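Local coordinates for glycosylation Associate Protein 2 (PDB 6OYC) that probably takes part in the glycosylation and accessory Sec export of a serine-rich surface adhesin, at residues B[78-92]-B[101-113]. Residues are numbered along the deposited sequence; the frame is centred on the assembly and turned at random.
Sequences SSFFEVYEVFYPKDK and FLRSKMAQRYDSS
Lys105 NZ is gripped by two backbone carbonyls of 78-92. Lys105 NZ donates to Phe81 O at 2.7 Å, nearly along the C=O axis. It also donates to Ser78 O. A third, weak bond goes to Ser78 OG. The bend of the lysine chain at chi2 (-58°) turns it so that NZ reaches the two carbonyls. Lys105 CB packs on Val86 CG2. Lys105 O in turn accepts from Tyr84 N. Helix 96-104 ends here in a Schellman motif, with Met106 as its C-prime residue at positive phi. Met106 CB lies over one face of the Tyr84 ring, a CH-pi contact, while Tyr84 OH bonds to Phe288 O. Gln108 NE2 donates to Tyr84 O at 3.0 Å, in the carbonyl plane and on a lone pair. NE2 also bonds to Leu266 O. The segments belong to a beta-alpha-beta unit, in which helix 96-104 connects parallel strands 86-89 and 108-110 at one end of a five-stranded sheet. Gln108 N to Val86 O, Tyr88 N to Gln108 O and Tyr110 N to Tyr88 O join the strands. The Tyr88 ring is held between Pro89 CD on one face and Leu102 CD1 on the other. Leu102 CD1 sits 3.4 Å from the centroid of the Tyr88 ring. The Arg109 guanidinium stands nearly upright to this ring, 82° between planes, with one face toward Tyr88 CD2. Arg109 NH1 donates to Lys92 O at 3.0 Å. Pro89 CA lies over one face of the Tyr110 ring.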
loop_
_atom_site.group_PDB
_atom_site.type_symbol
_atom_site.label_atom_id
_atom_site.label_comp_id
_atom_site.label_asym_id
_atom_site.label_seq_id
_atom_site.Cartn_x
_atom_site.Cartn_y
_atom_site.Cartn_z
ATOM N N SER B 78 -8.616 -19.888 -16.410
ATOM C CA SER B 78 -8.643 -19.389 -15.045
ATOM C C SER B 78 -7.527 -19.975 -14.191
ATOM O O SER B 78 -6.997 -19.286 -13.313
ATOM C CB SER B 78 -10.006 -19.702 -14.431
ATOM O OG SER B 78 -10.002 -19.457 -13.046
ATOM N N SER B 79 -7.143 -21.235 -14.431
ATOM C CA SER B 79 -6.108 -21.845 -13.604
ATOM C C SER B 79 -4.742 -21.199 -13.810
ATOM O O SER B 79 -3.869 -21.337 -12.947
ATOM C CB SER B 79 -6.010 -23.352 -13.890
ATOM O OG SER B 79 -5.380 -23.598 -15.149
ATOM N N PHE B 80 -4.531 -20.501 -14.928
ATOM C CA PHE B 80 -3.205 -20.036 -15.305
ATOM C C PHE B 80 -2.911 -18.584 -14.925
ATOM O O PHE B 80 -1.777 -18.150 -15.115
ATOM C CB PHE B 80 -3.003 -20.196 -16.822
ATOM C CG PHE B 80 -3.203 -21.600 -17.315
ATOM C CD1 PHE B 80 -2.223 -22.573 -17.106
ATOM C CD2 PHE B 80 -4.373 -21.956 -17.989
ATOM C CE1 PHE B 80 -2.412 -23.879 -17.556
ATOM C CE2 PHE B 80 -4.564 -23.260 -18.440
ATOM C CZ PHE B 80 -3.581 -24.225 -18.224
ATOM N N PHE B 81 -3.882 -17.819 -14.420
ATOM C CA PHE B 81 -3.683 -16.386 -14.217
ATOM C C PHE B 81 -4.289 -15.933 -12.897
ATOM O O PHE B 81 -5.344 -16.420 -12.486
ATOM C CB PHE B 81 -4.284 -15.569 -15.377
ATOM C CG PHE B 81 -3.557 -15.767 -16.679
ATOM C CD1 PHE B 81 -2.342 -15.118 -16.920
ATOM C CD2 PHE B 81 -4.060 -16.639 -17.646
ATOM C CE1 PHE B 81 -1.648 -15.326 -18.107
ATOM C CE2 PHE B 81 -3.388 -16.846 -18.832
ATOM C CZ PHE B 81 -2.166 -16.190 -19.067
ATOM N N GLU B 82 -3.611 -14.994 -12.247
ATOM C CA GLU B 82 -4.018 -14.427 -10.972
ATOM C C GLU B 82 -4.867 -13.187 -11.203
ATOM O O GLU B 82 -4.916 -12.635 -12.300
ATOM C CB GLU B 82 -2.789 -14.058 -10.130
ATOM C CG GLU B 82 -1.908 -15.232 -9.787
ATOM C CD GLU B 82 -2.606 -16.195 -8.846
ATOM O OE1 GLU B 82 -2.955 -15.773 -7.712
ATOM O OE2 GLU B 82 -2.822 -17.363 -9.245
ATOM N N VAL B 83 -5.504 -12.717 -10.132
ATOM C CA VAL B 83 -6.226 -11.458 -10.219
ATOM C C VAL B 83 -5.299 -10.324 -10.693
ATOM O O VAL B 83 -4.074 -10.353 -10.489
ATOM C CB VAL B 83 -6.872 -11.129 -8.862
ATOM C CG1 VAL B 83 -8.043 -12.098 -8.593
ATOM C CG2 VAL B 83 -5.825 -11.186 -7.739
ATOM N N TYR B 84 -5.900 -9.328 -11.352
ATOM C CA TYR B 84 -5.211 -8.149 -11.893
ATOM C C TYR B 84 -4.216 -8.469 -12.999
ATOM O O TYR B 84 -3.593 -7.543 -13.533
ATOM C CB TYR B 84 -4.485 -7.369 -10.791
ATOM C CG TYR B 84 -5.421 -6.967 -9.692
ATOM C CD1 TYR B 84 -6.450 -6.068 -9.940
ATOM C CD2 TYR B 84 -5.300 -7.502 -8.417
ATOM C CE1 TYR B 84 -7.328 -5.689 -8.939
ATOM C CE2 TYR B 84 -6.172 -7.137 -7.417
ATOM C CZ TYR B 84 -7.200 -6.235 -7.689
ATOM O OH TYR B 84 -8.089 -5.864 -6.699
ATOM N N GLU B 85 -4.065 -9.748 -13.363
ATOM C CA GLU B 85 -3.208 -10.124 -14.481
ATOM C C GLU B 85 -3.958 -10.172 -15.798
ATOM O O GLU B 85 -3.365 -10.497 -16.827
ATOM C CB GLU B 85 -2.538 -11.478 -14.225
ATOM C CG GLU B 85 -1.481 -11.422 -13.129
ATOM C CD GLU B 85 -0.695 -12.725 -12.986
ATOM O OE1 GLU B 85 -1.059 -13.738 -13.634
ATOM O OE2 GLU B 85 0.276 -12.733 -12.199
ATOM N N VAL B 86 -5.248 -9.867 -15.799
ATOM C CA VAL B 86 -6.074 -9.993 -16.988
ATOM C C VAL B 86 -6.424 -8.597 -17.475
ATOM O O VAL B 86 -6.699 -7.694 -16.669
ATOM C CB VAL B 86 -7.337 -10.831 -16.694
ATOM C CG1 VAL B 86 -8.228 -10.945 -17.939
ATOM C CG2 VAL B 86 -6.910 -12.208 -16.203
ATOM N N PHE B 87 -6.409 -8.416 -18.797
ATOM C CA PHE B 87 -6.611 -7.102 -19.383
ATOM C C PHE B 87 -7.648 -7.160 -20.492
ATOM O O PHE B 87 -7.655 -8.088 -21.306
ATOM C CB PHE B 87 -5.269 -6.551 -19.894
ATOM C CG PHE B 87 -4.308 -6.280 -18.791
ATOM C CD1 PHE B 87 -3.550 -7.314 -18.245
ATOM C CD2 PHE B 87 -4.185 -5.002 -18.258
ATOM C CE1 PHE B 87 -2.673 -7.083 -17.188
ATOM C CE2 PHE B 87 -3.304 -4.759 -17.211
ATOM C CZ PHE B 87 -2.543 -5.806 -16.672
ATOM N N TYR B 88 -8.502 -6.139 -20.539
ATOM C CA TYR B 88 -9.701 -6.183 -21.354
ATOM C C TYR B 88 -10.067 -4.748 -21.712
ATOM O O TYR B 88 -9.858 -3.851 -20.885
ATOM C CB TYR B 88 -10.832 -6.872 -20.575
ATOM C CG TYR B 88 -12.162 -6.996 -21.291
ATOM C CD1 TYR B 88 -12.444 -8.109 -22.078
ATOM C CD2 TYR B 88 -13.152 -6.021 -21.151
ATOM C CE1 TYR B 88 -13.663 -8.237 -22.738
ATOM C CE2 TYR B 88 -14.385 -6.144 -21.807
ATOM C CZ TYR B 88 -14.631 -7.259 -22.592
ATOM O OH TYR B 88 -15.829 -7.410 -23.247
ATOM N N PRO B 89 -10.568 -4.492 -22.918
ATOM C CA PRO B 89 -10.756 -3.100 -23.345
ATOM C C PRO B 89 -11.748 -2.367 -22.457
ATOM O O PRO B 89 -12.789 -2.910 -22.068
ATOM C CB PRO B 89 -11.276 -3.235 -24.782
ATOM C CG PRO B 89 -10.831 -4.584 -25.209
ATOM C CD PRO B 89 -10.932 -5.436 -23.989
ATOM N N LYS B 90 -11.387 -1.129 -22.105
ATOM C CA LYS B 90 -12.285 -0.288 -21.326
ATOM C C LYS B 90 -13.571 -0.007 -22.102
ATOM O O LYS B 90 -14.647 0.091 -21.508
ATOM C CB LYS B 90 -11.573 1.012 -20.921
ATOM C CG LYS B 90 -12.501 2.066 -20.313
ATOM C CD LYS B 90 -11.748 3.217 -19.630
ATOM C CE LYS B 90 -11.745 3.085 -18.096
ATOM N NZ LYS B 90 -13.097 3.267 -17.472
ATOM N N ASP B 91 -13.483 0.081 -23.429
ATOM C CA ASP B 91 -14.593 0.491 -24.283
ATOM C C ASP B 91 -15.519 -0.656 -24.673
ATOM O O ASP B 91 -16.388 -0.462 -25.522
ATOM C CB ASP B 91 -14.058 1.183 -25.552
ATOM C CG ASP B 91 -13.396 0.205 -26.547
ATOM O OD1 ASP B 91 -13.236 -0.994 -26.224
ATOM O OD2 ASP B 91 -13.024 0.639 -27.669
ATOM N N LYS B 92 -15.337 -1.845 -24.113
ATOM C CA LYS B 92 -16.169 -2.988 -24.446
ATOM C C LYS B 92 -17.058 -3.341 -23.263
ATOM O O LYS B 92 -16.644 -3.223 -22.104
ATOM C CB LYS B 92 -15.309 -4.188 -24.839
ATOM C CG LYS B 92 -14.591 -4.040 -26.170
ATOM C CD LYS B 92 -15.576 -3.843 -27.324
ATOM C CE LYS B 92 -14.848 -3.563 -28.642
ATOM N NZ LYS B 92 -15.727 -3.009 -29.717
ATOM N N PHE B 101 -15.612 -14.241 -15.983
ATOM C CA PHE B 101 -14.166 -14.382 -15.980
ATOM C C PHE B 101 -13.489 -13.077 -15.563
ATOM O O PHE B 101 -12.700 -13.054 -14.610
ATOM C CB PHE B 101 -13.710 -14.833 -17.362
ATOM C CG PHE B 101 -12.279 -15.232 -17.414
ATOM C CD1 PHE B 101 -11.893 -16.499 -17.030
ATOM C CD2 PHE B 101 -11.313 -14.334 -17.835
ATOM C CE1 PHE B 101 -10.579 -16.880 -17.072
ATOM C CE2 PHE B 101 -9.986 -14.700 -17.872
ATOM C CZ PHE B 101 -9.618 -15.976 -17.491
ATOM N N LEU B 102 -13.810 -11.970 -16.247
ATOM C CA LEU B 102 -13.198 -10.684 -15.902
ATOM C C LEU B 102 -13.380 -10.366 -14.424
ATOM O O LEU B 102 -12.450 -9.898 -13.752
ATOM C CB LEU B 102 -13.793 -9.566 -16.759
ATOM C CG LEU B 102 -13.642 -9.719 -18.276
ATOM C CD1 LEU B 102 -14.326 -8.588 -19.005
ATOM C CD2 LEU B 102 -12.172 -9.822 -18.708
ATOM N N ARG B 103 -14.569 -10.641 -13.895
ATOM C CA ARG B 103 -14.848 -10.283 -12.515
ATOM C C ARG B 103 -14.048 -11.150 -11.559
ATOM O O ARG B 103 -13.471 -10.649 -10.586
ATOM C CB ARG B 103 -16.347 -10.402 -12.253
ATOM C CG ARG B 103 -16.763 -10.065 -10.862
ATOM C CD ARG B 103 -18.282 -10.165 -10.740
ATOM N NE ARG B 103 -18.683 -10.170 -9.340
ATOM C CZ ARG B 103 -18.785 -9.066 -8.608
ATOM N NH1 ARG B 103 -18.525 -7.882 -9.157
ATOM N NH2 ARG B 103 -19.137 -9.144 -7.328
ATOM N N SER B 104 -13.981 -12.452 -11.822
ATOM C CA SER B 104 -13.233 -13.303 -10.912
ATOM C C SER B 104 -11.747 -12.978 -10.940
ATOM O O SER B 104 -11.040 -13.273 -9.970
ATOM C CB SER B 104 -13.455 -14.778 -11.244
ATOM O OG SER B 104 -12.696 -15.153 -12.371
ATOM N N LYS B 105 -11.259 -12.367 -12.018
ATOM C CA LYS B 105 -9.846 -12.046 -12.132
ATOM C C LYS B 105 -9.566 -10.561 -11.941
ATOM O O LYS B 105 -8.444 -10.115 -12.219
ATOM C CB LYS B 105 -9.307 -12.509 -13.484
ATOM C CG LYS B 105 -9.459 -13.995 -13.730
ATOM C CD LYS B 105 -8.771 -14.798 -12.646
ATOM C CE LYS B 105 -8.558 -16.232 -13.086
ATOM N NZ LYS B 105 -7.945 -17.029 -12.001
ATOM N N MET B 106 -10.553 -9.799 -11.465
ATOM C CA MET B 106 -10.456 -8.345 -11.336
ATOM C C MET B 106 -9.783 -7.723 -12.555
ATOM O O MET B 106 -8.858 -6.928 -12.429
ATOM C CB MET B 106 -9.705 -7.941 -10.062
ATOM C CG MET B 106 -10.259 -8.579 -8.794
ATOM S SD MET B 106 -11.964 -8.065 -8.450
ATOM C CE MET B 106 -11.691 -6.478 -7.669
ATOM N N ALA B 107 -10.238 -8.117 -13.746
ATOM C CA ALA B 107 -9.573 -7.701 -14.969
ATOM C C ALA B 107 -9.382 -6.191 -14.992
ATOM O O ALA B 107 -10.297 -5.434 -14.664
ATOM C CB ALA B 107 -10.375 -8.138 -16.188
ATOM N N GLN B 108 -8.174 -5.766 -15.352
ATOM C CA GLN B 108 -7.876 -4.354 -15.545
ATOM C C GLN B 108 -8.345 -3.917 -16.924
ATOM O O GLN B 108 -8.228 -4.655 -17.907
ATOM C CB GLN B 108 -6.369 -4.083 -15.392
ATOM C CG GLN B 108 -5.746 -4.631 -14.096
ATOM C CD GLN B 108 -4.518 -3.842 -13.652
ATOM O OE1 GLN B 108 -4.509 -2.618 -13.729
ATOM N NE2 GLN B 108 -3.476 -4.545 -13.183
ATOM N N ARG B 109 -8.887 -2.713 -16.995
ATOM C CA ARG B 109 -9.401 -2.178 -18.243
ATOM C C ARG B 109 -8.364 -1.234 -18.833
ATOM O O ARG B 109 -7.829 -0.376 -18.126
ATOM C CB ARG B 109 -10.729 -1.458 -18.010
ATOM C CG ARG B 109 -11.798 -2.357 -17.406
ATOM C CD ARG B 109 -12.270 -3.399 -18.411
ATOM N NE ARG B 109 -13.555 -3.988 -18.028
ATOM C CZ ARG B 109 -14.700 -3.798 -18.685
ATOM N NH1 ARG B 109 -14.742 -3.041 -19.773
ATOM N NH2 ARG B 109 -15.810 -4.388 -18.258
ATOM N N TYR B 110 -8.064 -1.410 -20.116
ATOM C CA TYR B 110 -7.048 -0.622 -20.794
ATOM C C TYR B 110 -7.695 0.134 -21.942
ATOM O O TYR B 110 -8.798 -0.202 -22.390
ATOM C CB TYR B 110 -5.912 -1.503 -21.326
ATOM C CG TYR B 110 -6.358 -2.425 -22.442
ATOM C CD1 TYR B 110 -6.888 -3.691 -22.176
ATOM C CD2 TYR B 110 -6.262 -2.025 -23.763
ATOM C CE1 TYR B 110 -7.286 -4.535 -23.221
ATOM C CE2 TYR B 110 -6.667 -2.839 -24.792
ATOM C CZ TYR B 110 -7.179 -4.097 -24.519
ATOM O OH TYR B 110 -7.567 -4.875 -25.591
ATOM N N ASP B 111 -6.975 1.143 -22.429
ATOM C CA ASP B 111 -7.455 2.024 -23.491
ATOM C C ASP B 111 -7.097 1.402 -24.833
ATOM O O ASP B 111 -5.946 1.466 -25.277
ATOM C CB ASP B 111 -6.860 3.418 -23.347
ATOM C CG ASP B 111 -7.241 4.334 -24.493
ATOM O OD1 ASP B 111 -8.080 3.932 -25.340
ATOM O OD2 ASP B 111 -6.695 5.460 -24.543
ATOM N N SER B 112 -8.097 0.837 -25.511
ATOM C CA SER B 112 -7.814 0.173 -26.773
ATOM C C SER B 112 -7.387 1.153 -27.850
ATOM O O SER B 112 -7.003 0.729 -28.941
ATOM C CB SER B 112 -9.029 -0.627 -27.244
ATOM O OG SER B 112 -10.087 0.238 -27.587
ATOM N N SER B 113 -7.458 2.450 -27.582
ATOM C CA SER B 113 -6.926 3.405 -28.535
ATOM C C SER B 113 -5.401 3.480 -28.485
ATOM O O SER B 113 -4.780 3.889 -29.471
ATOM C CB SER B 113 -7.555 4.776 -28.277
ATOM O OG SER B 113 -6.811 5.801 -28.896
HETATM O O HOH W 1 -11.995 -1.864 -28.266
HETATM O O HOH W 2 -10.885 0.842 -24.879
#